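Local atomic coordinates of dihydrodipicolinate synthase (Bacillus clausii KSM-K16, PDB entry 3E96), a protein that probably acts as a 4-hydroxy-tetrahydrodipicolinate synthase, a lyase of the DapA family that would work through a Schiff base with its substrate. Residues V39-C53 with T74-G87. Sequence-based numbering, arbitrary orientation.
Sequences VDRIVDNGIDVIVPC and TVEYVHGRALVVAG
Arg81 reaches across to Asp40 and Asp44 and is gripped by both carboxylates, an example of one side chain serving two acids and a helix end together. Its NH2 donates to Asp40 OD1 at 2.6 Å in a nearly straight bond (173°) lying in the guanidinium plane, while NH1 forms a salt bridge with Asp44, facing both oxygens, OD1 at 2.6 Å and OD2 at 2.7 Å. A bend in the arginine chain (chi3 -62°) turns NE back to Val78 O, 3.3 Å away; that carbonyl also accepts from Arg81 N, on the opposite face of its plane. Val43 CG2 sits over the centre of one guanidinium face, and His79 NE2 lies off-centre over the other. Asp40 OD1 also accepts a hydrogen bond from a water that donates to Tyr77 O as well, a carbonyl to which Arg81 NH2 adds a weak bond, whereas OD2 of Asp40 pairs with Lys36. With an alanine in place of Arg81, Asp44 would probably lose its cationic mate and Val43 CG2 the group it packs on, while Asp40 would keep Lys36.

Farther along, strand 49-50 runs parallel to strand 83-88, the two being joined by helix 64-78 in a beta-alpha-beta unit of the TIM barrel. Asp48 O receives Leu83 N from above its carbonyl plane; then Leu83 O accepts Ile50 N, and Ile50 O accepts Val85 N (3.0 Å, 178°). Beyond these, Pro52 O takes Gly87 N. On the sheet face that carries Ile50 and Val84, Ile50 CG2 meets Thr74 CG2 tip to tip at 3.9 Å, while Thr74 OG1 is hydrogen-bonded to Tyr35 OH and Glu70 O.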
loop_
_atom_site.group_PDB
_atom_site.type_symbol
_atom_site.label_atom_id
_atom_site.label_comp_id
_atom_site.label_asym_id
_atom_site.label_seq_id
_atom_site.Cartn_x
_atom_site.Cartn_y
_atom_site.Cartn_z
ATOM N N VAL B 39 12.216 15.214 17.300
ATOM C CA VAL B 39 11.548 14.683 18.479
ATOM C C VAL B 39 11.510 15.755 19.568
ATOM O O VAL B 39 10.472 15.973 20.193
ATOM C CB VAL B 39 12.281 13.440 19.018
ATOM C CG1 VAL B 39 11.721 13.055 20.385
ATOM C CG2 VAL B 39 12.128 12.286 18.036
ATOM N N ASP B 40 12.643 16.421 19.793
ATOM C CA ASP B 40 12.711 17.471 20.811
ATOM C C ASP B 40 11.754 18.620 20.505
ATOM O O ASP B 40 11.025 19.072 21.383
ATOM C CB ASP B 40 14.134 18.037 20.942
ATOM C CG ASP B 40 15.107 17.053 21.569
ATOM O OD1 ASP B 40 14.660 16.148 22.307
ATOM O OD2 ASP B 40 16.328 17.200 21.335
ATOM N N ARG B 41 11.754 19.095 19.265
ATOM C CA ARG B 41 10.869 20.197 18.896
ATOM C C ARG B 41 9.416 19.841 19.180
ATOM O O ARG B 41 8.633 20.674 19.640
ATOM C CB ARG B 41 11.026 20.546 17.415
ATOM C CG ARG B 41 10.171 21.732 16.984
ATOM C CD ARG B 41 10.406 22.106 15.531
ATOM N NE ARG B 41 11.799 22.461 15.285
ATOM C CZ ARG B 41 12.664 21.691 14.636
ATOM N NH1 ARG B 41 12.284 20.515 14.155
ATOM N NH2 ARG B 41 13.918 22.097 14.475
ATOM N N ILE B 42 9.059 18.593 18.907
ATOM C CA ILE B 42 7.696 18.136 19.129
ATOM C C ILE B 42 7.326 18.023 20.608
ATOM O O ILE B 42 6.414 18.706 21.079
ATOM C CB ILE B 42 7.463 16.764 18.440
ATOM C CG1 ILE B 42 7.508 16.948 16.920
ATOM C CG2 ILE B 42 6.131 16.160 18.893
ATOM C CD1 ILE B 42 7.432 15.652 16.126
ATOM N N VAL B 43 8.043 17.178 21.339
ATOM C CA VAL B 43 7.737 16.950 22.747
ATOM C C VAL B 43 8.065 18.077 23.715
ATOM O O VAL B 43 7.478 18.150 24.791
ATOM C CB VAL B 43 8.403 15.653 23.251
ATOM C CG1 VAL B 43 7.935 14.475 22.405
ATOM C CG2 VAL B 43 9.909 15.787 23.207
ATOM N N ASP B 44 8.990 18.957 23.346
ATOM C CA ASP B 44 9.343 20.066 24.226
ATOM C C ASP B 44 8.439 21.267 24.020
ATOM O O ASP B 44 8.622 22.305 24.662
ATOM C CB ASP B 44 10.797 20.497 24.015
ATOM C CG ASP B 44 11.784 19.532 24.635
ATOM O OD1 ASP B 44 11.490 19.019 25.735
ATOM O OD2 ASP B 44 12.855 19.297 24.034
ATOM N N ASN B 45 7.460 21.136 23.129
ATOM C CA ASN B 45 6.556 22.246 22.868
ATOM C C ASN B 45 5.073 21.945 23.041
ATOM O O ASN B 45 4.243 22.455 22.289
ATOM C CB ASN B 45 6.806 22.816 21.469
ATOM C CG ASN B 45 8.152 23.498 21.356
ATOM O OD1 ASN B 45 9.124 22.913 20.877
ATOM N ND2 ASN B 45 8.220 24.744 21.816
ATOM N N GLY B 46 4.745 21.112 24.022
ATOM C CA GLY B 46 3.351 20.810 24.289
ATOM C C GLY B 46 2.728 19.541 23.742
ATOM O O GLY B 46 1.574 19.253 24.064
ATOM N N ILE B 47 3.452 18.780 22.924
ATOM C CA ILE B 47 2.897 17.545 22.372
ATOM C C ILE B 47 3.252 16.385 23.302
ATOM O O ILE B 47 4.429 16.151 23.595
ATOM C CB ILE B 47 3.439 17.273 20.952
ATOM C CG1 ILE B 47 3.302 18.536 20.093
ATOM C CG2 ILE B 47 2.665 16.129 20.310
ATOM C CD1 ILE B 47 1.894 19.098 20.017
ATOM N N ASP B 48 2.230 15.664 23.757
ATOM C CA ASP B 48 2.423 14.567 24.699
ATOM C C ASP B 48 2.291 13.155 24.137
ATOM O O ASP B 48 2.365 12.179 24.885
ATOM C CB ASP B 48 1.470 14.739 25.886
ATOM C CG ASP B 48 1.518 16.146 26.470
ATOM O OD1 ASP B 48 2.629 16.705 26.594
ATOM O OD2 ASP B 48 0.447 16.692 26.806
ATOM N N VAL B 49 2.077 13.049 22.830
ATOM C CA VAL B 49 1.976 11.754 22.166
ATOM C C VAL B 49 2.758 11.871 20.864
ATOM O O VAL B 49 2.519 12.783 20.071
ATOM C CB VAL B 49 0.512 11.375 21.832
ATOM C CG1 VAL B 49 0.481 10.038 21.097
ATOM C CG2 VAL B 49 -0.316 11.290 23.109
ATOM N N ILE B 50 3.711 10.970 20.657
ATOM C CA ILE B 50 4.504 10.994 19.437
ATOM C C ILE B 50 4.370 9.624 18.783
ATOM O O ILE B 50 4.353 8.595 19.465
ATOM C CB ILE B 50 5.981 11.351 19.732
ATOM C CG1 ILE B 50 6.716 11.605 18.412
ATOM C CG2 ILE B 50 6.641 10.253 20.561
ATOM C CD1 ILE B 50 8.096 12.218 18.576
ATOM N N VAL B 51 4.263 9.618 17.459
ATOM C CA VAL B 51 4.044 8.381 16.728
ATOM C C VAL B 51 5.103 8.017 15.690
ATOM O O VAL B 51 4.936 8.282 14.500
ATOM C CB VAL B 51 2.666 8.433 16.022
ATOM C CG1 VAL B 51 2.304 7.073 15.448
ATOM C CG2 VAL B 51 1.602 8.900 17.006
ATOM N N PRO B 52 6.212 7.404 16.128
ATOM C CA PRO B 52 7.247 7.025 15.162
ATOM C C PRO B 52 6.659 5.975 14.219
ATOM O O PRO B 52 5.717 5.265 14.579
ATOM C CB PRO B 52 8.360 6.462 16.045
ATOM C CG PRO B 52 7.610 5.929 17.250
ATOM C CD PRO B 52 6.599 7.031 17.499
ATOM N N CYS B 53 7.208 5.880 13.014
ATOM C CA CYS B 53 6.716 4.924 12.029
ATOM C C CYS B 53 5.290 5.223 11.586
ATOM O O CYS B 53 4.530 4.318 11.221
ATOM C CB CYS B 53 6.821 3.499 12.576
ATOM S SG CYS B 53 8.524 2.894 12.557
ATOM N N THR B 74 13.298 6.725 19.237
ATOM C CA THR B 74 12.266 7.599 19.782
ATOM C C THR B 74 12.158 7.441 21.297
ATOM O O THR B 74 12.111 8.430 22.030
ATOM C CB THR B 74 10.895 7.303 19.142
ATOM O OG1 THR B 74 10.998 7.445 17.718
ATOM C CG2 THR B 74 9.836 8.271 19.668
ATOM N N VAL B 75 12.116 6.197 21.762
ATOM C CA VAL B 75 12.027 5.937 23.192
ATOM C C VAL B 75 13.213 6.587 23.901
ATOM O O VAL B 75 13.056 7.202 24.956
ATOM C CB VAL B 75 12.012 4.419 23.486
ATOM C CG1 VAL B 75 12.117 4.169 24.986
ATOM C CG2 VAL B 75 10.727 3.804 22.944
ATOM N N GLU B 76 14.397 6.474 23.306
ATOM C CA GLU B 76 15.594 7.056 23.903
ATOM C C GLU B 76 15.544 8.580 23.932
ATOM O O GLU B 76 15.780 9.194 24.975
ATOM C CB GLU B 76 16.854 6.625 23.142
ATOM C CG GLU B 76 18.154 7.100 23.802
ATOM C CD GLU B 76 19.357 7.039 22.875
ATOM O OE1 GLU B 76 19.492 6.044 22.137
ATOM O OE2 GLU B 76 20.180 7.984 22.893
ATOM N N TYR B 77 15.242 9.191 22.790
ATOM C CA TYR B 77 15.207 10.645 22.709
ATOM C C TYR B 77 14.065 11.298 23.474
ATOM O O TYR B 77 14.193 12.440 23.918
ATOM C CB TYR B 77 15.177 11.101 21.249
ATOM C CG TYR B 77 16.383 10.666 20.439
ATOM C CD1 TYR B 77 17.659 10.621 21.010
ATOM C CD2 TYR B 77 16.251 10.311 19.100
ATOM C CE1 TYR B 77 18.771 10.227 20.261
ATOM C CE2 TYR B 77 17.352 9.920 18.344
ATOM C CZ TYR B 77 18.608 9.876 18.929
ATOM O OH TYR B 77 19.689 9.467 18.181
ATOM N N VAL B 78 12.955 10.582 23.623
ATOM C CA VAL B 78 11.796 11.101 24.346
ATOM C C VAL B 78 11.991 10.942 25.852
ATOM O O VAL B 78 11.638 11.824 26.633
ATOM C CB VAL B 78 10.499 10.357 23.937
ATOM C CG1 VAL B 78 9.356 10.742 24.865
ATOM C CG2 VAL B 78 10.136 10.695 22.493
ATOM N N HIS B 79 12.564 9.808 26.237
ATOM C CA HIS B 79 12.814 9.463 27.632
ATOM C C HIS B 79 11.746 9.928 28.621
ATOM O O HIS B 79 12.009 10.742 29.507
ATOM C CB HIS B 79 14.204 9.955 28.073
ATOM C CG HIS B 79 14.432 11.421 27.882
ATOM N ND1 HIS B 79 13.725 12.383 28.570
ATOM C CD2 HIS B 79 15.312 12.090 27.100
ATOM C CE1 HIS B 79 14.160 13.581 28.221
ATOM N NE2 HIS B 79 15.123 13.431 27.330
ATOM N N GLY B 80 10.535 9.401 28.453
ATOM C CA GLY B 80 9.436 9.723 29.351
ATOM C C GLY B 80 8.661 11.016 29.167
ATOM O O GLY B 80 7.623 11.194 29.804
ATOM N N ARG B 81 9.138 11.917 28.314
ATOM C CA ARG B 81 8.452 13.189 28.094
ATOM C C ARG B 81 7.110 13.079 27.365
ATOM O O ARG B 81 6.332 14.032 27.342
ATOM C CB ARG B 81 9.359 14.155 27.331
ATOM C CG ARG B 81 10.567 14.645 28.127
ATOM C CD ARG B 81 11.397 15.633 27.317
ATOM N NE ARG B 81 11.940 15.026 26.104
ATOM C CZ ARG B 81 12.680 15.676 25.211
ATOM N NH1 ARG B 81 12.967 16.956 25.391
ATOM N NH2 ARG B 81 13.132 15.046 24.134
ATOM N N ALA B 82 6.841 11.927 26.763
ATOM C CA ALA B 82 5.586 11.737 26.045
ATOM C C ALA B 82 5.324 10.264 25.801
ATOM O O ALA B 82 6.226 9.438 25.919
ATOM C CB ALA B 82 5.626 12.488 24.704
ATOM N N LEU B 83 4.080 9.936 25.475
ATOM C CA LEU B 83 3.725 8.558 25.179
ATOM C C LEU B 83 4.277 8.265 23.794
ATOM O O LEU B 83 4.227 9.121 22.907
ATOM C CB LEU B 83 2.206 8.372 25.166
ATOM C CG LEU B 83 1.483 8.415 26.513
ATOM C CD1 LEU B 83 -0.022 8.300 26.296
ATOM C CD2 LEU B 83 1.988 7.276 27.386
ATOM N N VAL B 84 4.811 7.063 23.612
ATOM C CA VAL B 84 5.363 6.658 22.328
ATOM C C VAL B 84 4.475 5.575 21.729
ATOM O O VAL B 84 4.334 4.497 22.300
ATOM C CB VAL B 84 6.798 6.112 22.492
ATOM C CG1 VAL B 84 7.330 5.611 21.155
ATOM C CG2 VAL B 84 7.703 7.205 23.042
ATOM N N VAL B 85 3.865 5.881 20.588
ATOM C CA VAL B 85 2.992 4.945 19.894
ATOM C C VAL B 85 3.709 4.508 18.622
ATOM O O VAL B 85 3.994 5.328 17.751
ATOM C CB VAL B 85 1.653 5.609 19.528
ATOM C CG1 VAL B 85 0.754 4.609 18.804
ATOM C CG2 VAL B 85 0.978 6.145 20.794
ATOM N N ALA B 86 4.002 3.216 18.522
ATOM C CA ALA B 86 4.726 2.687 17.373
ATOM C C ALA B 86 3.855 2.220 16.211
ATOM O O ALA B 86 3.003 1.344 16.367
ATOM C CB ALA B 86 5.639 1.542 17.823
ATOM N N GLY B 87 4.079 2.811 15.042
ATOM C CA GLY B 87 3.331 2.406 13.870
ATOM C C GLY B 87 3.839 1.048 13.414
ATOM O O GLY B 87 5.053 0.810 13.388
HETATM O O HOH W 1 16.502 14.223 23.076
#